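Local structure of ORF 37 (Human herpesvirus 8 type M, 3FHD) at residues C142-A147 and F229-Q234; F238-D243 and S403-E408; V264-C269 and Y397-Q402. The protein cuts double- and single-stranded DNA as a magnesium-binding endo- and exonuclease of the PD-(D/E)XK superfamily, helping to process branched viral DNA toward packaged unit-length genomes. All blocks are in the same frame, centred on the assembly; numbering follows the deposited sequence.

Contact 1. Residues C142-A147 and F229-Q234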
loop_
_atom_site.group_PDB
_atom_site.type_symbol
_atom_site.label_atom_id
_atom_site.label_comp_id
_atom_site.label_asym_id
_atom_site.label_seq_id
_atom_site.Cartn_x
_atom_site.Cartn_y
_atom_site.Cartn_z
ATOM N N CYS A 142 -13.814 -3.588 6.047
ATOM C CA CYS A 142 -13.422 -4.965 5.752
ATOM C C CYS A 142 -14.160 -5.520 4.533
ATOM O O CYS A 142 -13.568 -6.262 3.737
ATOM C CB CYS A 142 -13.680 -5.870 6.954
ATOM S SG CYS A 142 -12.478 -5.623 8.283
ATOM N N LEU A 143 -15.442 -5.185 4.404
ATOM C CA LEU A 143 -16.223 -5.663 3.252
ATOM C C LEU A 143 -15.756 -5.008 1.955
ATOM O O LEU A 143 -15.670 -5.676 0.918
ATOM C CB LEU A 143 -17.720 -5.413 3.488
ATOM C CG LEU A 143 -18.481 -6.345 4.447
ATOM C CD1 LEU A 143 -19.896 -5.788 4.504
ATOM C CD2 LEU A 143 -18.486 -7.859 4.069
ATOM N N VAL A 144 -15.427 -3.724 2.036
ATOM C CA VAL A 144 -14.851 -2.956 0.910
ATOM C C VAL A 144 -13.483 -3.517 0.452
ATOM O O VAL A 144 -13.227 -3.647 -0.766
ATOM C CB VAL A 144 -14.795 -1.434 1.220
ATOM C CG1 VAL A 144 -13.972 -0.695 0.150
ATOM C CG2 VAL A 144 -16.260 -0.874 1.317
ATOM N N GLU A 145 -12.621 -3.824 1.420
ATOM C CA GLU A 145 -11.361 -4.515 1.151
ATOM C C GLU A 145 -11.566 -5.800 0.364
ATOM O O GLU A 145 -10.901 -6.010 -0.660
ATOM C CB GLU A 145 -10.565 -4.795 2.472
ATOM C CG GLU A 145 -9.169 -5.422 2.219
ATOM C CD GLU A 145 -9.180 -6.960 2.042
ATOM O OE1 GLU A 145 -10.016 -7.656 2.664
ATOM O OE2 GLU A 145 -8.340 -7.488 1.269
ATOM N N ARG A 146 -12.463 -6.670 0.843
ATOM C CA ARG A 146 -12.766 -7.936 0.164
ATOM C C ARG A 146 -13.312 -7.707 -1.255
ATOM O O ARG A 146 -12.913 -8.410 -2.188
ATOM C CB ARG A 146 -13.701 -8.808 1.020
ATOM C CG ARG A 146 -13.007 -9.474 2.243
ATOM C CD ARG A 146 -12.015 -10.598 1.847
ATOM N NE ARG A 146 -10.701 -10.053 1.508
ATOM C CZ ARG A 146 -9.716 -10.699 0.883
ATOM N NH1 ARG A 146 -8.581 -10.063 0.622
ATOM N NH2 ARG A 146 -9.828 -11.974 0.536
ATOM N N ALA A 147 -14.165 -6.701 -1.421
ATOM C CA ALA A 147 -14.752 -6.351 -2.722
ATOM C C ALA A 147 -13.740 -5.823 -3.757
ATOM O O ALA A 147 -14.049 -5.727 -4.955
ATOM C CB ALA A 147 -15.842 -5.323 -2.516
ATOM N N PHE A 229 -8.433 -2.528 -0.901
ATOM C CA PHE A 229 -8.113 -1.247 -0.337
ATOM C C PHE A 229 -8.756 -1.108 1.065
ATOM O O PHE A 229 -9.962 -1.242 1.209
ATOM C CB PHE A 229 -8.661 -0.132 -1.231
ATOM C CG PHE A 229 -8.098 1.219 -0.872
ATOM C CD1 PHE A 229 -6.716 1.446 -0.901
ATOM C CD2 PHE A 229 -8.938 2.242 -0.489
ATOM C CE1 PHE A 229 -6.181 2.736 -0.562
ATOM C CE2 PHE A 229 -8.442 3.489 -0.154
ATOM C CZ PHE A 229 -7.068 3.731 -0.180
ATOM N N MET A 230 -7.922 -0.874 2.069
ATOM C CA MET A 230 -8.353 -0.788 3.453
ATOM C C MET A 230 -8.413 0.667 3.879
ATOM O O MET A 230 -7.370 1.245 4.201
ATOM C CB MET A 230 -7.351 -1.518 4.339
ATOM C CG MET A 230 -7.453 -3.024 4.118
ATOM S SD MET A 230 -6.184 -4.090 4.808
ATOM C CE MET A 230 -4.749 -3.085 4.771
ATOM N N GLN A 231 -9.622 1.233 3.916
ATOM C CA GLN A 231 -9.834 2.592 4.403
ATOM C C GLN A 231 -9.689 2.565 5.957
ATOM O O GLN A 231 -9.983 1.525 6.595
ATOM C CB GLN A 231 -11.245 3.051 4.021
ATOM C CG GLN A 231 -11.534 3.003 2.511
ATOM C CD GLN A 231 -13.024 3.147 2.191
ATOM O OE1 GLN A 231 -13.503 4.251 1.894
ATOM N NE2 GLN A 231 -13.761 2.029 2.250
ATOM N N SER A 232 -9.245 3.660 6.564
ATOM C CA SER A 232 -9.321 3.823 8.020
ATOM C C SER A 232 -10.771 3.967 8.515
ATOM O O SER A 232 -11.443 4.944 8.192
ATOM C CB SER A 232 -8.500 5.040 8.513
ATOM O OG SER A 232 -8.894 5.376 9.861
ATOM N N PRO A 233 -11.263 3.013 9.346
ATOM C CA PRO A 233 -12.637 3.183 9.857
ATOM C C PRO A 233 -12.760 4.289 10.902
ATOM O O PRO A 233 -13.869 4.744 11.183
ATOM C CB PRO A 233 -12.963 1.809 10.465
ATOM C CG PRO A 233 -11.584 1.227 10.827
ATOM C CD PRO A 233 -10.650 1.745 9.772
ATOM N N GLN A 234 -11.645 4.716 11.486
ATOM C CA GLN A 234 -11.712 5.691 12.563
ATOM C C GLN A 234 -11.727 7.129 12.048
ATOM O O GLN A 234 -12.330 7.978 12.672
ATOM C CB GLN A 234 -10.578 5.487 13.559
ATOM C CG GLN A 234 -10.663 4.164 14.354
ATOM C CD GLN A 234 -11.905 4.099 15.238
ATOM O OE1 GLN A 234 -13.045 4.191 14.760
ATOM N NE2 GLN A 234 -11.691 3.944 16.530
#
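E145 and M230 lie side by side and point the same way where helix 134-147 meets strand 230-231. E145 CB rests 3.8 Å from F229 O, and E145 CA adds a CA-H...O contact to that same carbonyl. With CG anti to the backbone N (chi1 -175°), E145 CG is set against M230 CG at 3.5 Å, and M230 SD lies 4.2 Å from E145 CG. The chain then bends at chi2, and the carboxylate turns back to its own helix. There R146 grips it side-on: R146 NE reaches E145 OE1 at 2.7 Å, while R146 NH1 meets the syn lone pair of E145 OE2, nearly in the guanidinium plane. The backbone N of G228 adds a third bond, to E145 OE2. At the preceding residue, V144 and Q231 cross at about a right angle, with V144 CG1 3.4 Å from Q231 NE2. Q231 NE2 bonds to N89 OD1 and Q231 OE1 to R85 NE, which would fix the amide's rotation beside the valine. Carbon thus meets carbon between E145 and M230, and carbon meets polar atoms at F229 O and Q231 NE2, while the buried carboxylate is paired with R146 and G228 N.

Contact 2. Residues F238-D243 and S403-E408. With MG (magnesium ion), chain E; SO4 (sulfate ion), chain B.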
loop_
_atom_site.group_PDB
_atom_site.type_symbol
_atom_site.label_atom_id
_atom_site.label_comp_id
_atom_site.label_asym_id
_atom_site.label_seq_id
_atom_site.Cartn_x
_atom_site.Cartn_y
_atom_site.Cartn_z
ATOM N N PHE A 238 -7.405 8.280 5.629
ATOM C CA PHE A 238 -6.251 7.449 5.272
ATOM C C PHE A 238 -6.702 6.056 4.782
ATOM O O PHE A 238 -7.779 5.570 5.129
ATOM C CB PHE A 238 -5.296 7.217 6.437
ATOM C CG PHE A 238 -4.683 8.454 7.017
ATOM C CD1 PHE A 238 -3.758 9.191 6.275
ATOM C CD2 PHE A 238 -4.980 8.851 8.359
ATOM C CE1 PHE A 238 -3.141 10.342 6.830
ATOM C CE2 PHE A 238 -4.357 10.004 8.923
ATOM C CZ PHE A 238 -3.463 10.747 8.142
ATOM N N GLY A 239 -5.845 5.417 3.982
ATOM C CA GLY A 239 -6.083 4.046 3.557
ATOM C C GLY A 239 -4.861 3.475 2.863
ATOM O O GLY A 239 -4.009 4.225 2.356
ATOM N N VAL A 240 -4.775 2.153 2.821
ATOM C CA VAL A 240 -3.680 1.454 2.177
ATOM C C VAL A 240 -4.172 0.195 1.434
ATOM O O VAL A 240 -5.268 -0.354 1.724
ATOM C CB VAL A 240 -2.563 1.026 3.178
ATOM C CG1 VAL A 240 -2.058 2.209 4.029
ATOM C CG2 VAL A 240 -3.047 -0.056 4.105
ATOM N N SER A 241 -3.378 -0.267 0.473
ATOM C CA SER A 241 -3.507 -1.677 0.094
ATOM C C SER A 241 -2.152 -2.318 0.444
ATOM O O SER A 241 -1.115 -1.628 0.471
ATOM C CB SER A 241 -3.868 -1.872 -1.390
ATOM O OG SER A 241 -2.887 -1.272 -2.203
ATOM N N LEU A 242 -2.150 -3.602 0.760
ATOM C CA LEU A 242 -0.918 -4.266 1.070
ATOM C C LEU A 242 -0.492 -5.160 -0.085
ATOM O O LEU A 242 -1.338 -5.656 -0.817
ATOM C CB LEU A 242 -1.079 -5.109 2.321
ATOM C CG LEU A 242 -1.579 -4.428 3.629
ATOM C CD1 LEU A 242 -1.751 -5.457 4.726
ATOM C CD2 LEU A 242 -0.635 -3.308 4.099
ATOM N N ASP A 243 0.807 -5.388 -0.222
ATOM C CA ASP A 243 1.269 -6.296 -1.286
ATOM C C ASP A 243 1.149 -7.756 -0.835
ATOM O O ASP A 243 0.640 -8.586 -1.584
ATOM C CB ASP A 243 2.722 -5.990 -1.680
ATOM C CG ASP A 243 2.896 -4.602 -2.268
ATOM O OD1 ASP A 243 1.892 -3.961 -2.622
ATOM O OD2 ASP A 243 4.039 -4.150 -2.388
ATOM N N SER A 403 1.571 0.234 8.477
ATOM C CA SER A 403 1.571 -0.232 9.857
ATOM C C SER A 403 0.415 0.365 10.697
ATOM O O SER A 403 -0.206 -0.335 11.491
ATOM C CB SER A 403 2.939 -0.008 10.600
ATOM O OG SER A 403 3.164 1.367 10.910
ATOM N N SER A 404 0.137 1.653 10.519
ATOM C CA SER A 404 -0.913 2.346 11.271
ATOM C C SER A 404 -2.302 1.766 10.944
ATOM O O SER A 404 -3.121 1.551 11.871
ATOM C CB SER A 404 -0.888 3.843 10.919
ATOM O OG SER A 404 0.316 4.403 11.427
ATOM N N ILE A 405 -2.545 1.491 9.658
ATOM C CA ILE A 405 -3.824 0.920 9.227
ATOM C C ILE A 405 -3.967 -0.530 9.685
ATOM O O ILE A 405 -5.015 -0.901 10.222
ATOM C CB ILE A 405 -4.109 1.050 7.721
ATOM C CG1 ILE A 405 -4.248 2.540 7.303
ATOM C CG2 ILE A 405 -5.330 0.143 7.295
ATOM C CD1 ILE A 405 -5.338 3.283 8.042
ATOM N N VAL A 406 -2.930 -1.341 9.494
ATOM C CA VAL A 406 -2.943 -2.732 10.022
ATOM C C VAL A 406 -3.234 -2.790 11.533
ATOM O O VAL A 406 -4.016 -3.618 12.024
ATOM C CB VAL A 406 -1.614 -3.483 9.700
ATOM C CG1 VAL A 406 -1.565 -4.799 10.464
ATOM C CG2 VAL A 406 -1.518 -3.795 8.230
ATOM N N GLU A 407 -2.546 -1.940 12.303
ATOM C CA GLU A 407 -2.720 -1.923 13.757
ATOM C C GLU A 407 -4.074 -1.396 14.239
ATOM O O GLU A 407 -4.609 -1.880 15.243
ATOM C CB GLU A 407 -1.537 -1.216 14.419
ATOM C CG GLU A 407 -0.278 -2.102 14.350
ATOM C CD GLU A 407 1.031 -1.334 14.450
ATOM O OE1 GLU A 407 1.007 -0.169 14.948
ATOM O OE2 GLU A 407 2.079 -1.904 14.022
ATOM N N GLU A 408 -4.627 -0.448 13.493
ATOM C CA GLU A 408 -6.016 0.028 13.678
ATOM C C GLU A 408 -7.033 -1.116 13.510
ATOM O O GLU A 408 -7.885 -1.298 14.378
ATOM C CB GLU A 408 -6.298 1.188 12.696
ATOM C CG GLU A 408 -7.703 1.891 12.817
ATOM C CD GLU A 408 -7.855 3.005 11.749
ATOM O OE1 GLU A 408 -6.845 3.343 11.122
ATOM O OE2 GLU A 408 -8.966 3.556 11.517
HETATM MG MG MG E . 4.751 -2.531 -4.002
HETATM S S SO4 B . -1.295 2.168 -1.622
HETATM O O1 SO4 B . -1.290 3.566 -2.025
HETATM O O2 SO4 B . 0.007 1.576 -1.948
HETATM O O3 SO4 B . -1.511 2.163 -0.190
HETATM O O4 SO4 B . -2.416 1.492 -2.220
#
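Strand 238-240 crosses helix 403-408 at nearly a right angle (94°), the two axes approaching to 8.3 Å, with G239 CA and I405 CA 6.9 Å apart. I405 has the largest share of the contact and meets F238, G239 and V240. It and V240 slide past each other in opposite directions: V240 CG2, set between its backbone N and carbonyl carbon, meets I405 CB at 3.9 Å and lies equally close to I405 CG2, while V240 CG1 faces I405 CG1. At the far end of the isoleucine, I405 CD1 stands 4.2 Å from F238 CB. The F238 ring itself leads away, to L475 and A478 of helix 468-489. G239 offers its CA to I405 CG1.

The strand is the middle one of a small three-stranded sheet, flanked by strands 165-166 and 230-231, and the chain runs on to D243, the metal-binding aspartate of the PD-(D/E)XK nuclease core. On the way, L242 and V406 cross obliquely, with L242 CD1 and V406 CG2 3.9 Å apart; L242 also packs on M230 and Q402. The intervening S241 grips the sulfate instead. S241 N donates to sulfate O3 at 3.1 Å (154° at the hydrogen), and S241 OG donates to sulfate O4 at 2.8 Å. R161, S167 and S168 also bond to the anion, which probably comes from the crystallisation liquor; its site would be consistent with binding a DNA phosphate. D243 binds the magnesium ion through one oxygen: D243 OD2 is 2.4 Å from the metal, with E266 and I267 as further ligands, and K210 NZ bonds to D243 O.

Contact 3. Residues V264-C269 and Y397-Q402; sequences VYEIKC and YQVLLQ. With MG (magnesium ion), chain E; SO4 (sulfate ion), chain B.
E266 meets Q402, V399 and Q398 where strand segment 264-269 runs roughly antiparallel (149°) to helix segment 397-402. At the buried end, E266 CB packs on V399 CG2 at 3.8 Å, and CG stands anti to the backbone N before the chain bends at chi2. Q402 NE2 donates to E266 OE1 over 2.9 Å in a nearly straight bond (170°), which lies in the amide plane of Q402 but comes from above the carboxylate plane. A water joins Y265 O and Q402 OE1. E266-I267-K268 supplies the E-X-K part of the PD-(D/E)XK signature: E266 OE2 and I267 O each bind the magnesium ion at 2.4 Å, and D243 is the third protein ligand. K268 NZ forms a salt bridge to E266 OE2 at 2.9 Å, also from above the carboxylate plane. K268 and Q398 reach toward each other tip to tip, with K268 NZ donating to Q398 OE1 at 2.9 Å, and the amide of Q398 stacks against the E266 carboxylate, the planes 16° apart. The looser side lies beyond, at partly exposed Q398, where Q398 NE2 makes a weak bond to sulfate O2 at 3.3 Å.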
loop_
_atom_site.group_PDB
_atom_site.type_symbol
_atom_site.label_atom_id
_atom_site.label_comp_id
_atom_site.label_asym_id
_atom_site.label_seq_id
_atom_site.Cartn_x
_atom_site.Cartn_y
_atom_site.Cartn_z
ATOM N N VAL A 264 4.232 -8.295 7.582
ATOM C CA VAL A 264 3.691 -7.527 6.440
ATOM C C VAL A 264 4.838 -7.090 5.510
ATOM O O VAL A 264 5.814 -6.486 5.975
ATOM C CB VAL A 264 2.790 -6.331 6.923
ATOM C CG1 VAL A 264 2.297 -5.498 5.734
ATOM C CG2 VAL A 264 1.611 -6.866 7.784
ATOM N N TYR A 265 4.706 -7.338 4.192
ATOM C CA TYR A 265 5.760 -6.960 3.227
ATOM C C TYR A 265 5.290 -5.985 2.125
ATOM O O TYR A 265 4.248 -6.214 1.488
ATOM C CB TYR A 265 6.364 -8.197 2.520
ATOM C CG TYR A 265 6.988 -9.272 3.394
ATOM C CD1 TYR A 265 8.363 -9.509 3.366
ATOM C CD2 TYR A 265 6.190 -10.097 4.207
ATOM C CE1 TYR A 265 8.930 -10.524 4.162
ATOM C CE2 TYR A 265 6.740 -11.111 4.979
ATOM C CZ TYR A 265 8.106 -11.318 4.959
ATOM O OH TYR A 265 8.653 -12.304 5.743
ATOM N N GLU A 266 6.019 -4.882 1.965
ATOM C CA GLU A 266 5.872 -3.992 0.834
ATOM C C GLU A 266 6.916 -4.417 -0.238
ATOM O O GLU A 266 8.094 -4.442 0.043
ATOM C CB GLU A 266 6.081 -2.546 1.281
ATOM C CG GLU A 266 6.117 -1.508 0.168
ATOM C CD GLU A 266 4.894 -1.532 -0.771
ATOM O OE1 GLU A 266 3.710 -1.676 -0.335
ATOM O OE2 GLU A 266 5.127 -1.345 -1.974
ATOM N N ILE A 267 6.456 -4.726 -1.444
ATOM C CA ILE A 267 7.331 -5.288 -2.491
ATOM C C ILE A 267 7.785 -4.180 -3.452
ATOM O O ILE A 267 6.968 -3.382 -3.873
ATOM C CB ILE A 267 6.603 -6.439 -3.239
ATOM C CG1 ILE A 267 6.481 -7.660 -2.329
ATOM C CG2 ILE A 267 7.314 -6.805 -4.596
ATOM C CD1 ILE A 267 5.398 -8.611 -2.723
ATOM N N LYS A 268 9.092 -4.097 -3.752
ATOM C CA LYS A 268 9.622 -3.143 -4.763
ATOM C C LYS A 268 10.510 -3.922 -5.747
ATOM O O LYS A 268 11.114 -4.908 -5.357
ATOM C CB LYS A 268 10.493 -2.052 -4.106
ATOM C CG LYS A 268 9.781 -1.227 -3.030
ATOM C CD LYS A 268 8.635 -0.441 -3.680
ATOM C CE LYS A 268 7.828 0.294 -2.617
ATOM N NZ LYS A 268 6.581 0.855 -3.181
ATOM N N CYS A 269 10.567 -3.510 -6.998
ATOM C CA CYS A 269 11.497 -4.140 -7.947
ATOM C C CYS A 269 12.494 -3.112 -8.423
ATOM O O CYS A 269 12.130 -1.932 -8.590
ATOM C CB CYS A 269 10.738 -4.773 -9.107
ATOM S SG CYS A 269 9.485 -5.933 -8.601
ATOM N N TYR A 397 7.960 6.011 4.819
ATOM C CA TYR A 397 6.662 6.627 5.077
ATOM C C TYR A 397 5.496 5.736 4.577
ATOM O O TYR A 397 4.451 5.693 5.188
ATOM C CB TYR A 397 6.595 7.959 4.315
ATOM C CG TYR A 397 7.324 9.052 5.034
ATOM C CD1 TYR A 397 6.622 10.020 5.757
ATOM C CD2 TYR A 397 8.725 9.095 5.047
ATOM C CE1 TYR A 397 7.301 11.045 6.454
ATOM C CE2 TYR A 397 9.417 10.098 5.764
ATOM C CZ TYR A 397 8.686 11.067 6.465
ATOM O OH TYR A 397 9.336 12.077 7.165
ATOM N N GLN A 398 5.675 5.109 3.425
ATOM C CA GLN A 398 4.671 4.160 2.903
ATOM C C GLN A 398 4.374 3.003 3.862
ATOM O O GLN A 398 3.212 2.730 4.147
ATOM C CB GLN A 398 5.105 3.626 1.518
ATOM C CG GLN A 398 4.163 2.547 0.974
ATOM C CD GLN A 398 4.345 2.309 -0.515
ATOM O OE1 GLN A 398 5.472 2.381 -1.036
ATOM N NE2 GLN A 398 3.234 2.056 -1.214
ATOM N N VAL A 399 5.415 2.346 4.373
ATOM C CA VAL A 399 5.229 1.217 5.281
ATOM C C VAL A 399 4.718 1.730 6.638
ATOM O O VAL A 399 3.983 1.028 7.339
ATOM C CB VAL A 399 6.533 0.371 5.421
ATOM C CG1 VAL A 399 6.288 -0.850 6.319
ATOM C CG2 VAL A 399 7.021 -0.097 4.045
ATOM N N LEU A 400 5.138 2.945 7.011
ATOM C CA LEU A 400 4.684 3.591 8.250
ATOM C C LEU A 400 3.158 3.672 8.216
ATOM O O LEU A 400 2.500 3.275 9.192
ATOM C CB LEU A 400 5.296 5.004 8.403
ATOM C CG LEU A 400 5.096 5.648 9.786
ATOM C CD1 LEU A 400 6.243 6.616 10.134
ATOM C CD2 LEU A 400 3.750 6.304 9.930
ATOM N N LEU A 401 2.600 4.222 7.139
ATOM C CA LEU A 401 1.121 4.256 7.052
ATOM C C LEU A 401 0.442 2.869 7.015
ATOM O O LEU A 401 -0.613 2.687 7.621
ATOM C CB LEU A 401 0.620 5.127 5.893
ATOM C CG LEU A 401 -0.900 5.397 5.877
ATOM C CD1 LEU A 401 -1.361 6.219 7.147
ATOM C CD2 LEU A 401 -1.337 6.133 4.566
ATOM N N GLN A 402 1.023 1.904 6.287
ATOM C CA GLN A 402 0.497 0.555 6.281
ATOM C C GLN A 402 0.525 -0.025 7.696
ATOM O O GLN A 402 -0.435 -0.705 8.088
ATOM C CB GLN A 402 1.263 -0.383 5.326
ATOM C CG GLN A 402 1.277 0.072 3.898
ATOM C CD GLN A 402 2.133 -0.803 2.988
ATOM O OE1 GLN A 402 2.651 -1.836 3.396
ATOM N NE2 GLN A 402 2.269 -0.374 1.756
HETATM MG MG MG E . 4.751 -2.531 -4.002
HETATM S S SO4 B . -1.295 2.168 -1.622
HETATM O O1 SO4 B . -1.290 3.566 -2.025
HETATM O O2 SO4 B . 0.007 1.576 -1.948
HETATM O O3 SO4 B . -1.511 2.163 -0.190
HETATM O O4 SO4 B . -2.416 1.492 -2.220
HETATM O O HOH W 1 2.494 -3.989 1.709
#

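How the contacts relate
Contact 1 closes before the other two open along the chain; contact 3 lies within the chain span of contact 2. Contacts 1 and 2 have centres about 10 Å apart and share a sheet: M230 N lies 2.7 Å from V240 O, a probable hydrogen bond. Contacts 2 and 3 have centres about 9 Å apart and use successive turns of helix 394-412. Their metal ligands converge, with D243 OD2 3.0 Å from E266 OE2, two like charges bridged by magnesium. D243 OD2 is also 2.7 Å from I267 N, a probable hydrogen bond. Contacts 1 and 3 do not touch. The F229 side chain of contact 1 still comes within about 4 Å of the sulfate, which contacts 2 and 3 both touch.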